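Local coordinates for putative PAS/PAC sensor protein (Nakamurella multipartita DSM 44233, PDB 6HMJ), which acts as a blue-light receptor with a flavin-binding light-oxygen-voltage module and mediates RNA binding and translational regulation, the RNA contact probably being made by its ANTAR domain, at residues A[12-18]-A[104-110]; A[57-61]-A[75-79]. All coordinates share one frame; numbering follows the deposited sequence.

Interaction 1 (A[12-18]-A[104-110])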
loop_
_atom_site.group_PDB
_atom_site.type_symbol
_atom_site.label_atom_id
_atom_site.label_comp_id
_atom_site.label_asym_id
_atom_site.label_seq_id
_atom_site.Cartn_x
_atom_site.Cartn_y
_atom_site.Cartn_z
ATOM N N PHE A 12 25.007 -0.970 43.074
ATOM C CA PHE A 12 26.182 -1.717 43.487
ATOM C C PHE A 12 26.660 -1.201 44.834
ATOM O O PHE A 12 26.340 -0.083 45.247
ATOM C CB PHE A 12 27.305 -1.601 42.451
ATOM C CG PHE A 12 27.844 -0.207 42.302
ATOM C CD1 PHE A 12 27.225 0.704 41.467
ATOM C CD2 PHE A 12 28.973 0.190 42.998
ATOM C CE1 PHE A 12 27.721 1.984 41.329
ATOM C CE2 PHE A 12 29.471 1.473 42.862
ATOM C CZ PHE A 12 28.846 2.367 42.029
ATOM N N GLY A 13 27.434 -2.041 45.518
ATOM C CA GLY A 13 28.050 -1.655 46.768
ATOM C C GLY A 13 29.471 -2.176 46.823
ATOM O O GLY A 13 29.858 -3.072 46.071
ATOM N N SER A 14 30.247 -1.597 47.735
ATOM C CA SER A 14 31.671 -1.877 47.820
ATOM C C SER A 14 32.058 -2.220 49.251
ATOM O O SER A 14 31.350 -1.894 50.205
ATOM C CB SER A 14 32.500 -0.677 47.337
ATOM O OG SER A 14 32.175 0.491 48.075
ATOM N N PHE A 15 33.200 -2.893 49.381
ATOM C CA PHE A 15 33.799 -3.124 50.686
ATOM C C PHE A 15 35.313 -3.149 50.540
ATOM O O PHE A 15 35.851 -3.338 49.446
ATOM C CB PHE A 15 33.306 -4.431 51.333
ATOM C CG PHE A 15 33.713 -5.685 50.594
ATOM C CD1 PHE A 15 35.027 -6.137 50.624
ATOM C CD2 PHE A 15 32.774 -6.437 49.908
ATOM C CE1 PHE A 15 35.397 -7.290 49.960
ATOM C CE2 PHE A 15 33.141 -7.595 49.245
ATOM C CZ PHE A 15 34.454 -8.021 49.273
ATOM N N VAL A 16 35.992 -2.958 51.667
ATOM C CA VAL A 16 37.440 -3.085 51.746
ATOM C C VAL A 16 37.758 -4.015 52.908
ATOM O O VAL A 16 37.185 -3.876 53.996
ATOM C CB VAL A 16 38.140 -1.725 51.928
ATOM C CG1 VAL A 16 39.653 -1.898 51.891
ATOM C CG2 VAL A 16 37.688 -0.748 50.854
ATOM N N LEU A 17 38.670 -4.953 52.682
ATOM C CA LEU A 17 38.993 -5.984 53.662
ATOM C C LEU A 17 40.491 -5.932 53.916
ATOM O O LEU A 17 41.285 -6.221 53.015
ATOM C CB LEU A 17 38.565 -7.366 53.170
ATOM C CG LEU A 17 38.803 -8.529 54.133
ATOM C CD1 LEU A 17 37.898 -8.416 55.351
ATOM C CD2 LEU A 17 38.586 -9.853 53.417
ATOM N N ASP A 18 40.872 -5.568 55.137
ATOM C CA ASP A 18 42.282 -5.521 55.503
ATOM C C ASP A 18 42.838 -6.933 55.626
ATOM O O ASP A 18 42.224 -7.804 56.247
ATOM C CB ASP A 18 42.464 -4.753 56.811
ATOM C CG ASP A 18 42.033 -3.303 56.698
ATOM O OD1 ASP A 18 41.698 -2.867 55.576
ATOM O OD2 ASP A 18 42.036 -2.596 57.728
ATOM N N ARG A 104 47.707 -5.454 50.802
ATOM C CA ARG A 104 47.394 -4.705 52.012
ATOM C C ARG A 104 45.918 -4.878 52.353
ATOM O O ARG A 104 45.562 -5.039 53.525
ATOM C CB ARG A 104 47.806 -3.248 51.807
ATOM C CG ARG A 104 47.866 -2.375 53.046
ATOM C CD ARG A 104 48.591 -1.097 52.645
ATOM N NE ARG A 104 48.743 -0.105 53.702
ATOM C CZ ARG A 104 49.399 1.041 53.539
ATOM N NH1 ARG A 104 49.958 1.320 52.367
ATOM N NH2 ARG A 104 49.513 1.901 54.541
ATOM N N ALA A 105 45.060 -4.852 51.337
ATOM C CA ALA A 105 43.625 -5.050 51.500
ATOM C C ALA A 105 43.056 -5.402 50.131
ATOM O O ALA A 105 43.717 -5.241 49.102
ATOM C CB ALA A 105 42.940 -3.815 52.091
ATOM N N VAL A 106 41.816 -5.884 50.129
ATOM C CA VAL A 106 41.097 -6.209 48.902
ATOM C C VAL A 106 39.856 -5.334 48.832
ATOM O O VAL A 106 39.060 -5.297 49.778
ATOM C CB VAL A 106 40.716 -7.698 48.824
ATOM C CG1 VAL A 106 39.683 -7.928 47.725
ATOM C CG2 VAL A 106 41.946 -8.542 48.553
ATOM N N THR A 107 39.692 -4.639 47.710
ATOM C CA THR A 107 38.488 -3.865 47.449
ATOM C C THR A 107 37.515 -4.732 46.663
ATOM O O THR A 107 37.872 -5.293 45.621
ATOM C CB THR A 107 38.807 -2.590 46.668
ATOM O OG1 THR A 107 39.846 -1.858 47.332
ATOM C CG2 THR A 107 37.574 -1.711 46.558
ATOM N N GLY A 108 36.292 -4.839 47.168
ATOM C CA GLY A 108 35.245 -5.602 46.518
ATOM C C GLY A 108 34.148 -4.678 46.027
ATOM O O GLY A 108 33.865 -3.647 46.640
ATOM N N VAL A 109 33.541 -5.048 44.904
ATOM C CA VAL A 109 32.411 -4.323 44.341
ATOM C C VAL A 109 31.352 -5.362 44.007
ATOM O O VAL A 109 31.551 -6.187 43.105
ATOM C CB VAL A 109 32.795 -3.513 43.095
ATOM C CG1 VAL A 109 31.570 -2.818 42.514
ATOM C CG2 VAL A 109 33.881 -2.502 43.427
ATOM N N ILE A 110 30.233 -5.325 44.722
ATOM C CA ILE A 110 29.124 -6.244 44.498
ATOM C C ILE A 110 28.069 -5.497 43.699
ATOM O O ILE A 110 27.547 -4.470 44.152
ATOM C CB ILE A 110 28.553 -6.767 45.825
ATOM C CG1 ILE A 110 29.680 -7.366 46.673
ATOM C CG2 ILE A 110 27.464 -7.800 45.558
ATOM C CD1 ILE A 110 29.230 -7.904 48.009
#
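Gly-13 and Ile-110, Phe-15 and Gly-108, and Leu-17 and Val-106 face one another as hydrogen-bonded pairs, each joined by two backbone bonds, so that strand 12-18 runs antiparallel to strand 105-110. Gly-108 N gives the straightest of the six to Phe-15 O, at 2.8 Å and 171°. In the non-hydrogen-bonded pairs between them the chains come closer, the CA atoms of Ser-14 and Val-109 lying 4.3 Å apart.

The aromatic contact centres on Phe-15. Its CG sits between the backbone N and the carbonyl carbon (chi1 65°), which carries the ring across to the neighbouring strand and lays one face on Gly-108. There the CA of Gly-108 makes a CH-pi contact, 3.8 Å from the centroid of the Phe-15 ring. A CB on Gly-108 would point at the ring and would probably not fit beneath it, which is why glycine suits the place. Ile-110 CD1 meets the edge of the same ring, 4.1 Å from Phe-15 CE2.

Strand 105-112 is the middle strand of the antiparallel sheet of the N-terminal PAS-like domain, and strand 11-18 lies next to it. Phe-15, Leu-17, Val-106 and Ile-110 line the sheet's helix-covered face, where helix 54-70 supplies Leu-64 and Cys-67.

On the other face, Val-16 CG1 reaches Ala-105 CB at 3.8 Å. Thr-107 and Val-109 there pack on Thr-95 of the second subunit.

Interaction 2 (A[57-61]-A[75-79])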
loop_
_atom_site.group_PDB
_atom_site.type_symbol
_atom_site.label_atom_id
_atom_site.label_comp_id
_atom_site.label_asym_id
_atom_site.label_seq_id
_atom_site.Cartn_x
_atom_site.Cartn_y
_atom_site.Cartn_z
ATOM N N ARG A 57 28.762 -19.661 47.613
ATOM C CA ARG A 57 29.588 -19.265 48.749
ATOM C C ARG A 57 31.011 -19.795 48.616
ATOM O O ARG A 57 31.979 -19.081 48.904
ATOM C CB ARG A 57 28.951 -19.759 50.048
ATOM C CG ARG A 57 27.882 -18.823 50.589
ATOM C CD ARG A 57 26.897 -19.564 51.478
ATOM N NE ARG A 57 25.687 -18.787 51.733
ATOM C CZ ARG A 57 24.587 -19.277 52.301
ATOM N NH1 ARG A 57 24.540 -20.548 52.683
ATOM N NH2 ARG A 57 23.531 -18.496 52.484
ATOM N N LEU A 58 31.160 -21.049 48.178
ATOM C CA LEU A 58 32.485 -21.649 48.070
ATOM C C LEU A 58 33.329 -20.948 47.012
ATOM O O LEU A 58 34.507 -20.653 47.248
ATOM C CB LEU A 58 32.349 -23.140 47.761
ATOM C CG LEU A 58 31.793 -23.995 48.906
ATOM C CD1 LEU A 58 31.622 -25.443 48.472
ATOM C CD2 LEU A 58 32.693 -23.920 50.135
ATOM N N GLU A 59 32.750 -20.671 45.839
ATOM C CA GLU A 59 33.500 -19.979 44.795
ATOM C C GLU A 59 33.822 -18.551 45.210
ATOM O O GLU A 59 34.896 -18.028 44.890
ATOM C CB GLU A 59 32.709 -19.974 43.489
ATOM C CG GLU A 59 33.476 -19.396 42.306
ATOM C CD GLU A 59 32.600 -19.189 41.086
ATOM O OE1 GLU A 59 31.504 -19.786 41.034
ATOM O OE2 GLU A 59 32.998 -18.418 40.186
ATOM N N TRP A 60 32.896 -17.906 45.919
ATOM C CA TRP A 60 33.103 -16.533 46.369
ATOM C C TRP A 60 34.234 -16.463 47.389
ATOM O O TRP A 60 35.135 -15.622 47.280
ATOM C CB TRP A 60 31.796 -15.994 46.953
ATOM C CG TRP A 60 31.698 -14.503 46.998
ATOM C CD1 TRP A 60 31.168 -13.693 46.038
ATOM C CD2 TRP A 60 32.112 -13.643 48.067
ATOM N NE1 TRP A 60 31.236 -12.380 46.435
ATOM C CE2 TRP A 60 31.811 -12.322 47.678
ATOM C CE3 TRP A 60 32.712 -13.859 49.312
ATOM C CZ2 TRP A 60 32.091 -11.224 48.485
ATOM C CZ3 TRP A 60 32.990 -12.767 50.112
ATOM C CH2 TRP A 60 32.678 -11.466 49.696
ATOM N N GLN A 61 34.200 -17.344 48.390
ATOM C CA GLN A 61 35.277 -17.413 49.370
ATOM C C GLN A 61 36.625 -17.625 48.691
ATOM O O GLN A 61 37.606 -16.940 49.005
ATOM C CB GLN A 61 34.993 -18.544 50.359
ATOM C CG GLN A 61 34.161 -18.130 51.557
ATOM C CD GLN A 61 33.515 -19.310 52.276
ATOM O OE1 GLN A 61 32.587 -19.127 53.062
ATOM N NE2 GLN A 61 34.002 -20.521 52.010
ATOM N N VAL A 75 36.796 -12.085 39.433
ATOM C CA VAL A 75 35.370 -11.847 39.251
ATOM C C VAL A 75 34.625 -13.141 39.541
ATOM O O VAL A 75 35.033 -14.217 39.090
ATOM C CB VAL A 75 35.047 -11.340 37.830
ATOM C CG1 VAL A 75 33.544 -11.177 37.654
ATOM C CG2 VAL A 75 35.771 -10.029 37.554
ATOM N N VAL A 76 33.527 -13.034 40.286
ATOM C CA VAL A 76 32.724 -14.185 40.684
ATOM C C VAL A 76 31.266 -13.882 40.364
ATOM O O VAL A 76 30.709 -12.900 40.868
ATOM C CB VAL A 76 32.891 -14.521 42.175
ATOM C CG1 VAL A 76 31.902 -15.601 42.592
ATOM C CG2 VAL A 76 34.319 -14.969 42.458
ATOM N N ASN A 77 30.651 -14.726 39.539
ATOM C CA ASN A 77 29.228 -14.629 39.253
ATOM C C ASN A 77 28.441 -15.385 40.315
ATOM O O ASN A 77 28.814 -16.495 40.705
ATOM C CB ASN A 77 28.914 -15.199 37.869
ATOM C CG ASN A 77 29.611 -14.444 36.753
ATOM O OD1 ASN A 77 30.012 -13.293 36.920
ATOM N ND2 ASN A 77 29.758 -15.093 35.604
ATOM N N HIS A 78 27.346 -14.786 40.772
ATOM C CA HIS A 78 26.567 -15.355 41.864
ATOM C C HIS A 78 25.184 -14.717 41.873
ATOM O O HIS A 78 24.833 -13.929 40.990
ATOM C CB HIS A 78 27.271 -15.143 43.205
ATOM C CG HIS A 78 27.414 -13.702 43.585
ATOM N ND1 HIS A 78 26.425 -13.006 44.244
ATOM C CD2 HIS A 78 28.427 -12.825 43.391
ATOM C CE1 HIS A 78 26.824 -11.764 44.448
ATOM N NE2 HIS A 78 28.035 -11.627 43.938
ATOM N N LEU A 79 24.399 -15.072 42.885
ATOM C CA LEU A 79 23.071 -14.521 43.102
ATOM C C LEU A 79 23.045 -13.680 44.374
ATOM O O LEU A 79 23.986 -13.679 45.173
ATOM C CB LEU A 79 22.029 -15.643 43.209
ATOM C CG LEU A 79 21.909 -16.638 42.058
ATOM C CD1 LEU A 79 20.814 -17.651 42.363
ATOM C CD2 LEU A 79 21.625 -15.927 40.749
HETATM O O HOH W 1 32.598 -16.618 37.491
#
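Trp-60 turns the edge of its indole toward the face of the His-78 imidazole, an offset edge-to-face pair with planes at 88° and the centroid of the tryptophan five-membered ring 5.3 Å from that of His-78. Trp-60 CD1 leads, 3.9 Å from His-78 CD2. The tryptophan CG is roughly anti to the backbone N (chi1 -159°), which swings the indole from the helix toward strand 75-79. Val-76 lies roughly perpendicular to Trp-60, its CG1 4.0 Å from Trp-60 CD1. The same methyl meets CG, CD and OE2 of Glu-59, whose extended chain runs antiparallel to that of Val-76; a charged end suits this exposed border, while a water links Glu-59 OE2 weakly to Asn-77 N.

His-78 is fixed at both nitrogens. ND1 donates to Leu-79 O at 2.7 Å, with the acceptor in the imidazole plane, and NE2 bonds to Thr-92 OG1, which also bonds Trp-60 NE1. A leucine in place of His-78 would probably leave Leu-79 O without this donor and Thr-92 without one of its two ring partners. With Thr-92 and Leu-79 O, all three buried ring nitrogens have partners, and the perpendicular ring arrangement is held by polar bonds as well as by packing.

In the fold
Interactions 1 and 2 lie in the same N-terminal PAS-like domain, their centres 14 Å apart, and draw on one antiparallel sheet. Interaction 1 joins its first and last strands along the chain, 11-18 and 105-112; both segments of interaction 2, on helix 54-70 and strand 74-82, outermost within this chain, fall between them in sequence. Strand 85-97 separates the two sites across the sheet. They meet in the core under helix 54-70, where Phe-15 CE2 lies 3.9 Å from Trp-60 CZ2 and Ile-110 packs on His-78. Strand pairing and seating of the helix thus share one continuous core, and both contacts also touch the second subunit, tying this domain to the dimer far from the flavin.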